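Long-range contacts in beta-galactosidase BgaB (Bifidobacterium adolescentis, PDB 5VYM), which hydrolyses terminal beta-D-galactose residues from transgalactooligosaccharides, with high activity on Gal(beta1-4)Gal, and is represented here by its trimerisation domain: residues L10-E16 with L29-H33; Q78-D82 with V168-H172; I143-D149 with V175-G181. Residue numbers count along the deposited sequence, not the author numbering.

The three contacts lie in the trimerisation domain of this family 42 glycoside hydrolase, the part of the enzyme crystallised here. Contact 1 closes first along the chain, joining the end of strand 7-11 of the parallel sheet to the start of helix 31-44. Contacts 2 and 3 interleave, because 143-149 falls between 78-82 and 168-172, and 175-181 follows 168-172. Their centres lie about 22 Å apart, and they touch where Val168 CG2 packs 3.7 Å from Val175 CG2. Contacts 1 and 3, about 43 Å apart between centres, lie on opposite sides of the chain's centre. Contact 2 joins the two parts directly: helix 74-85 belongs to the alpha/beta part, and 168-172 leads into strand 174-180 of contact 3's antiparallel sheet.

Contact 1. Residues L10-E16 with L29-H33; sequences LFSAESE and LNHWH
Residues 10-11 end a parallel strand, Ser12 is an N-cap and 13-16 begin a helix; across from them, extended 29-30 lead into helical 31-33. The closest CA pair is Glu16 and His31, 5.4 Å apart. Two hydrogen bonds cross, Ser12 N to His31 NE2 (2.9 Å) and Trp32 N to Glu16 OE1 (3.0 Å), where a carboxylate (chi1 t, chi2 p) suits a helix-start NH. Asn30 OD1 caps this helix by accepting from His33 N (3.1 Å), and water 1 donates to it and to Glu16 OE2. Phe11 (chi1 t) offers its face to the six-membered ring of Trp32 in an offset edge-to-face stack (centroids 5.3 Å, planes at 82°) and lies rim to rim with His31 (centroids 5.4 Å, planes at 2°). Ser15 CB makes a CH-pi contact, 4.2 Å from the His31 centroid. The turn from strand 7-11 into helix 13-20 is fastened to the first turn of helix 31-44. With ND1 bonded to Pro67 O and NE2 accepting from Ser12 N, His31 is implied to be neutral, donor and acceptor at once.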
ATOM      1  N   LEU B  10      -5.031  13.330  14.483  1.00 30.96           N
ATOM      2  CA  LEU B  10      -5.708  12.177  15.056  1.00 28.45           C
ATOM      3  C   LEU B  10      -5.167  11.861  16.442  1.00 33.84           C
ATOM      4  O   LEU B  10      -3.955  11.891  16.677  1.00 33.91           O
ATOM      5  CB  LEU B  10      -5.555  10.960  14.147  1.00 22.38           C
ATOM      6  CG  LEU B  10      -6.039  11.143  12.708  1.00 29.59           C
ATOM      7  CD1 LEU B  10      -6.079   9.800  12.001  1.00 28.67           C
ATOM      8  CD2 LEU B  10      -7.401  11.823  12.667  1.00 23.71           C
ATOM      9  N   PHE B  11      -6.079  11.552  17.361  1.00 30.03           N
ATOM     10  CA  PHE B  11      -5.739  11.208  18.735  1.00 30.50           C
ATOM     11  C   PHE B  11      -6.105   9.755  19.003  1.00 31.76           C
ATOM     12  O   PHE B  11      -7.252   9.347  18.788  1.00 35.66           O
ATOM     13  CB  PHE B  11      -6.456  12.126  19.727  1.00 34.55           C
ATOM     14  CG  PHE B  11      -6.337  11.681  21.154  1.00 40.84           C
ATOM     15  CD1 PHE B  11      -5.112  11.708  21.801  1.00 38.70           C
ATOM     16  CD2 PHE B  11      -7.448  11.234  21.850  1.00 42.97           C
ATOM     17  CE1 PHE B  11      -4.995  11.296  23.116  1.00 41.07           C
ATOM     18  CE2 PHE B  11      -7.339  10.822  23.167  1.00 52.39           C
ATOM     19  CZ  PHE B  11      -6.110  10.853  23.799  1.00 47.36           C
ATOM     20  N   SER B  12      -5.130   8.982  19.475  1.00 21.32           N
ATOM     21  CA  SER B  12      -5.308   7.572  19.806  1.00 27.99           C
ATOM     22  C   SER B  12      -5.140   7.407  21.311  1.00 32.78           C
ATOM     23  O   SER B  12      -4.033   7.564  21.836  1.00 36.35           O
ATOM     24  CB  SER B  12      -4.309   6.703  19.047  1.00 33.17           C
ATOM     25  OG  SER B  12      -4.282   5.387  19.572  1.00 42.25           O
ATOM     26  N   ALA B  13      -6.239   7.092  22.000  1.00 32.12           N
ATOM     27  CA  ALA B  13      -6.173   6.888  23.444  1.00 38.95           C
ATOM     28  C   ALA B  13      -5.255   5.723  23.795  1.00 37.17           C
ATOM     29  O   ALA B  13      -4.498   5.792  24.772  1.00 35.59           O
ATOM     30  CB  ALA B  13      -7.574   6.657  24.009  1.00 26.37           C
ATOM     31  N   GLU B  14      -5.306   4.645  23.009  1.00 32.88           N
ATOM     32  CA  GLU B  14      -4.427   3.509  23.258  1.00 32.12           C
ATOM     33  C   GLU B  14      -2.962   3.908  23.137  1.00 39.37           C
ATOM     34  O   GLU B  14      -2.118   3.441  23.911  1.00 43.20           O
ATOM     35  CB  GLU B  14      -4.756   2.365  22.293  1.00 34.15           C
ATOM     36  CG  GLU B  14      -6.144   1.762  22.476  1.00 51.76           C
ATOM     37  CD  GLU B  14      -7.216   2.491  21.686  1.00 66.77           C
ATOM     38  OE1 GLU B  14      -8.242   1.860  21.354  1.00 72.88           O
ATOM     39  OE2 GLU B  14      -7.033   3.691  21.392  1.00 66.14           O
ATOM     40  N   SER B  15      -2.640   4.779  22.177  1.00 39.08           N
ATOM     41  CA  SER B  15      -1.265   5.251  22.043  1.00 37.59           C
ATOM     42  C   SER B  15      -0.848   6.079  23.252  1.00 37.98           C
ATOM     43  O   SER B  15       0.310   6.019  23.684  1.00 32.82           O
ATOM     44  CB  SER B  15      -1.107   6.060  20.755  1.00 34.47           C
ATOM     45  OG  SER B  15      -1.410   5.269  19.618  1.00 42.73           O
ATOM     46  N   GLU B  16      -1.779   6.856  23.812  1.00 34.08           N
ATOM     47  CA  GLU B  16      -1.477   7.615  25.022  1.00 35.75           C
ATOM     48  C   GLU B  16      -1.259   6.688  26.212  1.00 31.83           C
ATOM     49  O   GLU B  16      -0.429   6.973  27.084  1.00 38.88           O
ATOM     50  CB  GLU B  16      -2.598   8.614  25.307  1.00 35.66           C
ATOM     51  CG  GLU B  16      -2.423   9.416  26.595  1.00 47.69           C
ATOM     52  CD  GLU B  16      -1.223  10.352  26.563  1.00 59.21           C
ATOM     53  OE1 GLU B  16      -0.653  10.576  25.472  1.00 55.84           O
ATOM     54  OE2 GLU B  16      -0.847  10.869  27.637  1.00 60.35           O
ATOM     55  N   LEU B  29       8.988  10.257  24.064  1.00 53.36           N
ATOM     56  CA  LEU B  29       7.834   9.765  23.319  1.00 43.03           C
ATOM     57  C   LEU B  29       6.569  10.031  24.123  1.00 47.18           C
ATOM     58  O   LEU B  29       6.315   9.369  25.135  1.00 48.66           O
ATOM     59  CB  LEU B  29       7.993   8.278  23.022  1.00 39.78           C
ATOM     60  CG  LEU B  29       9.137   7.904  22.079  1.00 47.61           C
ATOM     61  CD1 LEU B  29       9.284   6.392  21.981  1.00 47.64           C
ATOM     62  CD2 LEU B  29       8.911   8.518  20.705  1.00 30.53           C
ATOM     63  N   ASN B  30       5.777  11.005  23.680  1.00 47.00           N
ATOM     64  CA  ASN B  30       4.545  11.386  24.364  1.00 41.89           C
ATOM     65  C   ASN B  30       3.508  11.707  23.297  1.00 43.47           C
ATOM     66  O   ASN B  30       3.662  12.685  22.558  1.00 45.31           O
ATOM     67  CB  ASN B  30       4.775  12.579  25.293  1.00 41.82           C
ATOM     68  CG  ASN B  30       3.606  12.828  26.229  1.00 49.97           C
ATOM     69  OD1 ASN B  30       2.448  12.845  25.812  1.00 46.26           O
ATOM     70  ND2 ASN B  30       3.907  13.022  27.509  1.00 57.02           N
ATOM     71  N   HIS B  31       2.454  10.892  23.221  1.00 37.96           N
ATOM     72  CA  HIS B  31       1.479  11.049  22.146  1.00 40.36           C
ATOM     73  C   HIS B  31       0.731  12.373  22.261  1.00 35.98           C
ATOM     74  O   HIS B  31       0.693  13.161  21.309  1.00 31.61           O
ATOM     75  CB  HIS B  31       0.497   9.877  22.142  1.00 37.70           C
ATOM     76  CG  HIS B  31      -0.625  10.042  21.166  1.00 39.83           C
ATOM     77  ND1 HIS B  31      -0.435  10.531  19.891  1.00 38.22           N
ATOM     78  CD2 HIS B  31      -1.950   9.789  21.279  1.00 38.46           C
ATOM     79  CE1 HIS B  31      -1.596  10.571  19.261  1.00 39.69           C
ATOM     80  NE2 HIS B  31      -2.531  10.126  20.081  1.00 39.71           N
ATOM     81  N   TRP B  32       0.128  12.635  23.424  1.00 33.69           N
ATOM     82  CA  TRP B  32      -0.684  13.840  23.563  1.00 38.44           C
ATOM     83  C   TRP B  32       0.158  15.106  23.477  1.00 33.29           C
ATOM     84  O   TRP B  32      -0.308  16.121  22.946  1.00 43.29           O
ATOM     85  CB  TRP B  32      -1.465  13.818  24.878  1.00 39.32           C
ATOM     86  CG  TRP B  32      -2.287  15.053  25.064  1.00 39.52           C
ATOM     87  CD1 TRP B  32      -2.083  16.046  25.976  1.00 37.88           C
ATOM     88  CD2 TRP B  32      -3.430  15.443  24.293  1.00 39.05           C
ATOM     89  NE1 TRP B  32      -3.039  17.023  25.831  1.00 41.44           N
ATOM     90  CE2 TRP B  32      -3.877  16.677  24.804  1.00 38.58           C
ATOM     91  CE3 TRP B  32      -4.123  14.863  23.226  1.00 47.73           C
ATOM     92  CZ2 TRP B  32      -4.984  17.343  24.284  1.00 40.53           C
ATOM     93  CZ3 TRP B  32      -5.222  15.525  22.711  1.00 48.37           C
ATOM     94  CH2 TRP B  32      -5.641  16.753  23.241  1.00 44.05           C
ATOM     95  N   HIS B  33       1.388  15.073  23.994  1.00 27.19           N
ATOM     96  CA  HIS B  33       2.266  16.227  23.844  1.00 38.14           C
ATOM     97  C   HIS B  33       2.634  16.454  22.385  1.00 43.27           C
ATOM     98  O   HIS B  33       2.785  17.602  21.954  1.00 40.00           O
ATOM     99  CB  HIS B  33       3.525  16.053  24.694  1.00 34.85           C
ATOM    100  CG  HIS B  33       3.292  16.236  26.162  1.00 45.11           C
ATOM    101  ND1 HIS B  33       4.322  16.335  27.072  1.00 47.14           N
ATOM    102  CD2 HIS B  33       2.146  16.341  26.876  1.00 47.11           C
ATOM    103  CE1 HIS B  33       3.821  16.493  28.285  1.00 44.39           C
ATOM    104  NE2 HIS B  33       2.503  16.500  28.194  1.00 46.67           N
TER
HETATM  105  O   HOH W   1       0.582  13.113  28.024  1.00 50.49           O

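Contact 2. Residues Q78-D82 with V168-H172; sequences QRLAD and VTGEH
One turn of helix 74-85 presents Gln78 and Asp82 to an irregular loop, the closest CA atoms being those of Gln78 and Gly170, 6.7 Å apart. Asp82 N bonds to Gln78 O (2.9 Å), and Gln78 NE2 weakly to Asp82 OD2 (3.2 Å). Thr169, at phi/psi -119/-33, turns the chain: its O lies 3.3 Å from Gln78 CG, and its hydroxyl has two weak possible acceptors, Gln78 OE1 (3.4 Å from OG1) and Gly123 O of the second subunit. Gly170 CA lies 3.6 Å from Gln78 NE2. Glu171 N donates to Asp82 OD2 (3.2 Å), a role suited to a carboxylate. Glu171 OE2 (chi1 m, chi2 t) comes 3.3 Å from Arg79 CG, despite the like charge of Asp82 OD2 3.7 Å away; the Arg79 guanidinium is engaged with Asp76 and Tyr56 O. His172 N donates to water 3, which donates to Asp82 OD1. This polar surface contact ties the alpha/beta part to the loop between strands 167-168 and 174-180, beside the subunit interface. Behind it, Leu80 and Ala81 pack on helix 117-122; beyond the loop, Val168 touches strand 193-200 and pairs antiparallel with a strand of the second subunit.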
ATOM      1  N   GLN B  78      -5.503   0.422   7.208  1.00 34.91           N
ATOM      2  CA  GLN B  78      -6.272   0.321   5.973  1.00 31.96           C
ATOM      3  C   GLN B  78      -7.127   1.563   5.752  1.00 36.57           C
ATOM      4  O   GLN B  78      -7.306   2.004   4.611  1.00 37.95           O
ATOM      5  CB  GLN B  78      -7.143  -0.936   6.003  1.00 29.45           C
ATOM      6  CG  GLN B  78      -7.950  -1.170   4.735  1.00 28.94           C
ATOM      7  CD  GLN B  78      -7.074  -1.406   3.523  1.00 35.73           C
ATOM      8  OE1 GLN B  78      -6.133  -2.197   3.567  1.00 40.37           O
ATOM      9  NE2 GLN B  78      -7.375  -0.712   2.431  1.00 44.73           N
ATOM     10  N   ARG B  79      -7.666   2.141   6.830  1.00 22.99           N
ATOM     11  CA  ARG B  79      -8.454   3.363   6.692  1.00 28.61           C
ATOM     12  C   ARG B  79      -7.603   4.510   6.165  1.00 34.51           C
ATOM     13  O   ARG B  79      -8.070   5.319   5.354  1.00 31.54           O
ATOM     14  CB  ARG B  79      -9.090   3.741   8.030  1.00 31.56           C
ATOM     15  CG  ARG B  79     -10.186   2.798   8.501  1.00 32.38           C
ATOM     16  CD  ARG B  79     -10.655   3.172   9.898  1.00 29.31           C
ATOM     17  NE  ARG B  79     -11.263   4.499   9.933  1.00 21.12           N
ATOM     18  CZ  ARG B  79     -11.325   5.263  11.020  1.00 31.24           C
ATOM     19  NH1 ARG B  79     -10.804   4.836  12.163  1.00 29.18           N
ATOM     20  NH2 ARG B  79     -11.898   6.457  10.962  1.00 34.30           N
ATOM     21  N   LEU B  80      -6.349   4.598   6.617  1.00 27.40           N
ATOM     22  CA  LEU B  80      -5.445   5.618   6.094  1.00 30.83           C
ATOM     23  C   LEU B  80      -5.131   5.375   4.624  1.00 31.51           C
ATOM     24  O   LEU B  80      -5.095   6.320   3.827  1.00 29.32           O
ATOM     25  CB  LEU B  80      -4.156   5.651   6.914  1.00 26.05           C
ATOM     26  CG  LEU B  80      -4.260   6.124   8.364  1.00 27.28           C
ATOM     27  CD1 LEU B  80      -2.937   5.907   9.076  1.00 24.44           C
ATOM     28  CD2 LEU B  80      -4.665   7.586   8.421  1.00 25.96           C
ATOM     29  N   ALA B  81      -4.904   4.114   4.245  1.00 34.10           N
ATOM     30  CA  ALA B  81      -4.599   3.805   2.852  1.00 34.88           C
ATOM     31  C   ALA B  81      -5.779   4.128   1.946  1.00 33.20           C
ATOM     32  O   ALA B  81      -5.601   4.702   0.866  1.00 35.36           O
ATOM     33  CB  ALA B  81      -4.197   2.338   2.713  1.00 33.89           C
ATOM     34  N   ASP B  82      -6.994   3.766   2.368  1.00 33.85           N
ATOM     35  CA  ASP B  82      -8.181   4.135   1.603  1.00 34.82           C
ATOM     36  C   ASP B  82      -8.337   5.648   1.532  1.00 36.31           C
ATOM     37  O   ASP B  82      -8.663   6.200   0.474  1.00 38.06           O
ATOM     38  CB  ASP B  82      -9.429   3.501   2.221  1.00 35.01           C
ATOM     39  CG  ASP B  82      -9.493   2.001   2.000  1.00 47.43           C
ATOM     40  OD1 ASP B  82      -9.196   1.550   0.874  1.00 52.02           O
ATOM     41  OD2 ASP B  82      -9.841   1.273   2.954  1.00 55.92           O
ATOM     42  N   VAL B 168     -10.743  -9.911   2.157  1.00 54.69           N
ATOM     43  CA  VAL B 168     -10.950  -8.560   1.650  1.00 50.08           C
ATOM     44  C   VAL B 168     -10.709  -7.561   2.773  1.00 43.62           C
ATOM     45  O   VAL B 168     -11.218  -7.727   3.888  1.00 48.50           O
ATOM     46  CB  VAL B 168     -12.364  -8.415   1.067  1.00 52.71           C
ATOM     47  CG1 VAL B 168     -12.610  -6.989   0.612  1.00 51.85           C
ATOM     48  CG2 VAL B 168     -12.561  -9.389  -0.084  1.00 52.56           C
ATOM     49  N   THR B 169      -9.933  -6.516   2.480  1.00 42.45           N
ATOM     50  CA  THR B 169      -9.571  -5.510   3.471  1.00 41.70           C
ATOM     51  C   THR B 169     -10.032  -4.101   3.128  1.00 46.01           C
ATOM     52  O   THR B 169     -10.337  -3.333   4.042  1.00 54.83           O
ATOM     53  CB  THR B 169      -8.047  -5.484   3.681  1.00 43.01           C
ATOM     54  OG1 THR B 169      -7.392  -5.200   2.437  1.00 41.93           O
ATOM     55  CG2 THR B 169      -7.556  -6.821   4.212  1.00 42.17           C
ATOM     56  N   GLY B 170     -10.088  -3.738   1.848  1.00 38.02           N
ATOM     57  CA  GLY B 170     -10.445  -2.376   1.486  1.00 43.92           C
ATOM     58  C   GLY B 170     -11.908  -2.079   1.770  1.00 48.78           C
ATOM     59  O   GLY B 170     -12.785  -2.924   1.585  1.00 47.06           O
ATOM     60  N   GLU B 171     -12.167  -0.853   2.234  1.00 45.61           N
ATOM     61  CA  GLU B 171     -13.538  -0.445   2.530  1.00 44.52           C
ATOM     62  C   GLU B 171     -14.412  -0.503   1.287  1.00 44.00           C
ATOM     63  O   GLU B 171     -15.583  -0.893   1.357  1.00 48.74           O
ATOM     64  CB  GLU B 171     -13.559   0.966   3.114  1.00 64.75           C
ATOM     65  CG  GLU B 171     -12.723   1.152   4.363  1.00 88.28           C
ATOM     66  CD  GLU B 171     -12.610   2.610   4.761  1.00 92.73           C
ATOM     67  OE1 GLU B 171     -13.354   3.440   4.194  1.00 93.13           O
ATOM     68  OE2 GLU B 171     -11.776   2.928   5.635  1.00 90.74           O
ATOM     69  N   HIS B 172     -13.859  -0.119   0.139  1.00 36.86           N
ATOM     70  CA  HIS B 172     -14.605  -0.047  -1.107  1.00 45.22           C
ATOM     71  C   HIS B 172     -14.332  -1.231  -2.025  1.00 33.09           C
ATOM     72  O   HIS B 172     -14.745  -1.206  -3.188  1.00 38.17           O
ATOM     73  CB  HIS B 172     -14.289   1.264  -1.827  1.00 51.90           C
ATOM     74  CG  HIS B 172     -14.428   2.474  -0.957  1.00 60.26           C
ATOM     75  ND1 HIS B 172     -13.443   2.877  -0.081  1.00 63.87           N
ATOM     76  CD2 HIS B 172     -15.440   3.362  -0.821  1.00 64.06           C
ATOM     77  CE1 HIS B 172     -13.840   3.965   0.555  1.00 65.06           C
ATOM     78  NE2 HIS B 172     -15.049   4.280   0.124  1.00 68.79           N
TER
HETATM   79  O   HOH W   2     -10.749   6.111   5.385  1.00 51.05           O
HETATM   80  O   HOH W   3     -11.092   0.060  -0.680  1.00 39.97           O

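Contact 3. Residues I143-D149 with V175-G181; sequences IRLSSAD and VLATYAG
A classic beta bulge interrupts the second strand, where Leu176 and Ala177 both face Val195 on the next strand; Leu176, at phi/psi -103/-27, departs from extended geometry. Even so, Leu176 O still accepts from Ala148 N (3.0 Å). Strands 143-147 and 175-180 run antiparallel; the axes of these short segments lie at 141° and approach to 4.4 Å. Ser146 and Thr178 form a hydrogen-bonded pair (CA-CA 5.3 Å): Ser146 N to Thr178 O and Thr178 N to Ser146 O are each 2.7 Å. Leu145-Tyr179 (CA-CA 4.5 Å) and Ser147-Ala177 (CA-CA 4.2 Å) are non-hydrogen-bonded pairs, and Ala180 N reaches Arg144 O at 3.2 Å. These are neighbouring strands of the antiparallel sheet, with 158-163 beyond the first and 193-200 beyond the second. On one face Leu145 CD1 meets Tyr179 CD1 (4.0 Å), apolar side chains suited to burial; Ile143 CG2 touches Tyr179 CB (3.9 Å). The other face carries Ser146 CB against Ala180 CB (3.8 Å), small groups that fit side by side. Arg144 NH1 comes 3.7 Å from Gly181 CA, and its NH2 forms a salt bridge with Glu183. At phi/psi 109/175 Gly181 must be glycine: a CB would jam against the preceding carbonyl O and also clash with Arg144 NH1.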
ATOM      1  N   ILE B 143     -13.792 -27.200  -7.409  1.00 56.80           N
ATOM      2  CA  ILE B 143     -14.656 -26.341  -6.604  1.00 49.85           C
ATOM      3  C   ILE B 143     -15.438 -25.424  -7.537  1.00 53.41           C
ATOM      4  O   ILE B 143     -14.897 -24.935  -8.535  1.00 57.37           O
ATOM      5  CB  ILE B 143     -13.839 -25.521  -5.583  1.00 57.33           C
ATOM      6  CG1 ILE B 143     -13.206 -26.442  -4.538  1.00 63.35           C
ATOM      7  CG2 ILE B 143     -14.705 -24.471  -4.901  1.00 69.86           C
ATOM      8  CD1 ILE B 143     -12.527 -25.700  -3.414  1.00 78.25           C
ATOM      9  N   ARG B 144     -16.708 -25.194  -7.213  1.00 53.04           N
ATOM     10  CA  ARG B 144     -17.553 -24.303  -7.993  1.00 56.88           C
ATOM     11  C   ARG B 144     -17.441 -22.867  -7.491  1.00 52.83           C
ATOM     12  O   ARG B 144     -17.036 -22.604  -6.356  1.00 55.82           O
ATOM     13  CB  ARG B 144     -19.018 -24.744  -7.937  1.00 65.06           C
ATOM     14  CG  ARG B 144     -19.276 -26.166  -8.382  1.00 79.33           C
ATOM     15  CD  ARG B 144     -20.771 -26.417  -8.497  1.00 97.14           C
ATOM     16  NE  ARG B 144     -21.104 -27.830  -8.350  1.00111.22           N
ATOM     17  CZ  ARG B 144     -21.417 -28.404  -7.193  1.00112.69           C
ATOM     18  NH1 ARG B 144     -21.440 -27.685  -6.078  1.00108.25           N
ATOM     19  NH2 ARG B 144     -21.709 -29.697  -7.148  1.00113.16           N
ATOM     20  N   LEU B 145     -17.822 -21.936  -8.359  1.00 50.50           N
ATOM     21  CA  LEU B 145     -17.877 -20.519  -8.035  1.00 50.86           C
ATOM     22  C   LEU B 145     -19.320 -20.038  -8.073  1.00 53.80           C
ATOM     23  O   LEU B 145     -20.159 -20.594  -8.787  1.00 56.87           O
ATOM     24  CB  LEU B 145     -17.035 -19.689  -9.012  1.00 47.17           C
ATOM     25  CG  LEU B 145     -15.515 -19.618  -8.828  1.00 50.44           C
ATOM     26  CD1 LEU B 145     -14.840 -20.943  -9.147  1.00 54.54           C
ATOM     27  CD2 LEU B 145     -14.941 -18.503  -9.688  1.00 40.19           C
ATOM     28  N   SER B 146     -19.601 -18.994  -7.297  1.00 50.43           N
ATOM     29  CA  SER B 146     -20.910 -18.358  -7.296  1.00 58.30           C
ATOM     30  C   SER B 146     -20.724 -16.849  -7.292  1.00 61.46           C
ATOM     31  O   SER B 146     -19.859 -16.325  -6.585  1.00 65.05           O
ATOM     32  CB  SER B 146     -21.751 -18.790  -6.088  1.00 65.23           C
ATOM     33  OG  SER B 146     -23.039 -18.202  -6.129  1.00 71.67           O
ATOM     34  N   SER B 147     -21.535 -16.158  -8.087  1.00 55.37           N
ATOM     35  CA  SER B 147     -21.422 -14.709  -8.200  1.00 59.12           C
ATOM     36  C   SER B 147     -21.925 -14.048  -6.921  1.00 65.22           C
ATOM     37  O   SER B 147     -23.051 -14.305  -6.482  1.00 68.05           O
ATOM     38  CB  SER B 147     -22.204 -14.209  -9.411  1.00 64.20           C
ATOM     39  OG  SER B 147     -21.583 -14.613 -10.619  1.00 70.48           O
ATOM     40  N   ALA B 148     -21.088 -13.200  -6.322  1.00 64.94           N
ATOM     41  CA  ALA B 148     -21.481 -12.498  -5.109  1.00 60.23           C
ATOM     42  C   ALA B 148     -22.387 -11.309  -5.392  1.00 64.64           C
ATOM     43  O   ALA B 148     -23.021 -10.794  -4.464  1.00 76.97           O
ATOM     44  CB  ALA B 148     -20.242 -12.035  -4.340  1.00 58.84           C
ATOM     45  N   ASP B 149     -22.459 -10.862  -6.642  1.00 61.52           N
ATOM     46  CA  ASP B 149     -23.377  -9.803  -7.034  1.00 71.71           C
ATOM     47  C   ASP B 149     -24.688 -10.440  -7.500  1.00 83.06           C
ATOM     48  O   ASP B 149     -24.985 -11.590  -7.167  1.00 88.79           O
ATOM     49  CB  ASP B 149     -22.723  -8.913  -8.098  1.00 71.97           C
ATOM     50  CG  ASP B 149     -22.200  -9.703  -9.292  1.00 74.14           C
ATOM     51  OD1 ASP B 149     -22.413 -10.932  -9.348  1.00 78.87           O
ATOM     52  OD2 ASP B 149     -21.569  -9.088 -10.178  1.00 64.90           O
ATOM     53  N   VAL B 175     -16.597  -7.803  -3.767  1.00 38.21           N
ATOM     54  CA  VAL B 175     -16.458  -9.203  -4.147  1.00 39.45           C
ATOM     55  C   VAL B 175     -17.390  -9.489  -5.315  1.00 42.12           C
ATOM     56  O   VAL B 175     -18.580  -9.155  -5.271  1.00 46.38           O
ATOM     57  CB  VAL B 175     -16.759 -10.126  -2.956  1.00 33.78           C
ATOM     58  CG1 VAL B 175     -16.627 -11.585  -3.371  1.00 34.04           C
ATOM     59  CG2 VAL B 175     -15.830  -9.813  -1.799  1.00 31.88           C
ATOM     60  N   LEU B 176     -16.851 -10.100  -6.367  1.00 40.98           N
ATOM     61  CA  LEU B 176     -17.641 -10.444  -7.541  1.00 44.23           C
ATOM     62  C   LEU B 176     -17.998 -11.920  -7.610  1.00 42.95           C
ATOM     63  O   LEU B 176     -19.018 -12.271  -8.212  1.00 46.30           O
ATOM     64  CB  LEU B 176     -16.892 -10.043  -8.817  1.00 37.71           C
ATOM     65  CG  LEU B 176     -16.638  -8.543  -8.992  1.00 40.60           C
ATOM     66  CD1 LEU B 176     -15.903  -8.269 -10.293  1.00 40.47           C
ATOM     67  CD2 LEU B 176     -17.945  -7.768  -8.934  1.00 44.33           C
ATOM     68  N   ALA B 177     -17.188 -12.788  -7.008  1.00 39.71           N
ATOM     69  CA  ALA B 177     -17.463 -14.216  -7.008  1.00 38.37           C
ATOM     70  C   ALA B 177     -16.854 -14.843  -5.765  1.00 43.56           C
ATOM     71  O   ALA B 177     -15.808 -14.406  -5.276  1.00 49.44           O
ATOM     72  CB  ALA B 177     -16.920 -14.902  -8.267  1.00 34.51           C
ATOM     73  N   THR B 178     -17.528 -15.871  -5.256  1.00 44.15           N
ATOM     74  CA  THR B 178     -17.057 -16.636  -4.114  1.00 48.50           C
ATOM     75  C   THR B 178     -17.108 -18.117  -4.451  1.00 46.58           C
ATOM     76  O   THR B 178     -17.815 -18.543  -5.368  1.00 52.79           O
ATOM     77  CB  THR B 178     -17.895 -16.373  -2.853  1.00 47.22           C
ATOM     78  OG1 THR B 178     -19.285 -16.553  -3.159  1.00 45.82           O
ATOM     79  CG2 THR B 178     -17.666 -14.962  -2.340  1.00 40.30           C
ATOM     80  N   TYR B 179     -16.342 -18.901  -3.698  1.00 51.34           N
ATOM     81  CA  TYR B 179     -16.417 -20.350  -3.808  1.00 55.60           C
ATOM     82  C   TYR B 179     -17.623 -20.849  -3.023  1.00 54.12           C
ATOM     83  O   TYR B 179     -17.823 -20.467  -1.867  1.00 57.93           O
ATOM     84  CB  TYR B 179     -15.133 -20.998  -3.290  1.00 51.80           C
ATOM     85  CG  TYR B 179     -13.879 -20.486  -3.958  1.00 41.15           C
ATOM     86  CD1 TYR B 179     -13.621 -20.756  -5.296  1.00 38.16           C
ATOM     87  CD2 TYR B 179     -12.948 -19.738  -3.248  1.00 47.68           C
ATOM     88  CE1 TYR B 179     -12.473 -20.289  -5.910  1.00 36.75           C
ATOM     89  CE2 TYR B 179     -11.797 -19.269  -3.854  1.00 47.77           C
ATOM     90  CZ  TYR B 179     -11.564 -19.548  -5.184  1.00 43.81           C
ATOM     91  OH  TYR B 179     -10.420 -19.080  -5.787  1.00 44.40           O
ATOM     92  N   ALA B 180     -18.433 -21.692  -3.659  1.00 53.86           N
ATOM     93  CA  ALA B 180     -19.645 -22.207  -3.046  1.00 54.17           C
ATOM     94  C   ALA B 180     -19.831 -23.663  -3.449  1.00 66.29           C
ATOM     95  O   ALA B 180     -19.186 -24.163  -4.377  1.00 70.78           O
ATOM     96  CB  ALA B 180     -20.871 -21.375  -3.443  1.00 55.56           C
ATOM     97  N   GLY B 181     -20.720 -24.340  -2.741  1.00 74.45           N
ATOM     98  CA  GLY B 181     -21.030 -25.731  -3.003  1.00 78.38           C
ATOM     99  C   GLY B 181     -20.497 -26.647  -1.914  1.00 83.15           C
ATOM    100  O   GLY B 181     -19.800 -26.237  -0.986  1.00 75.15           O
TER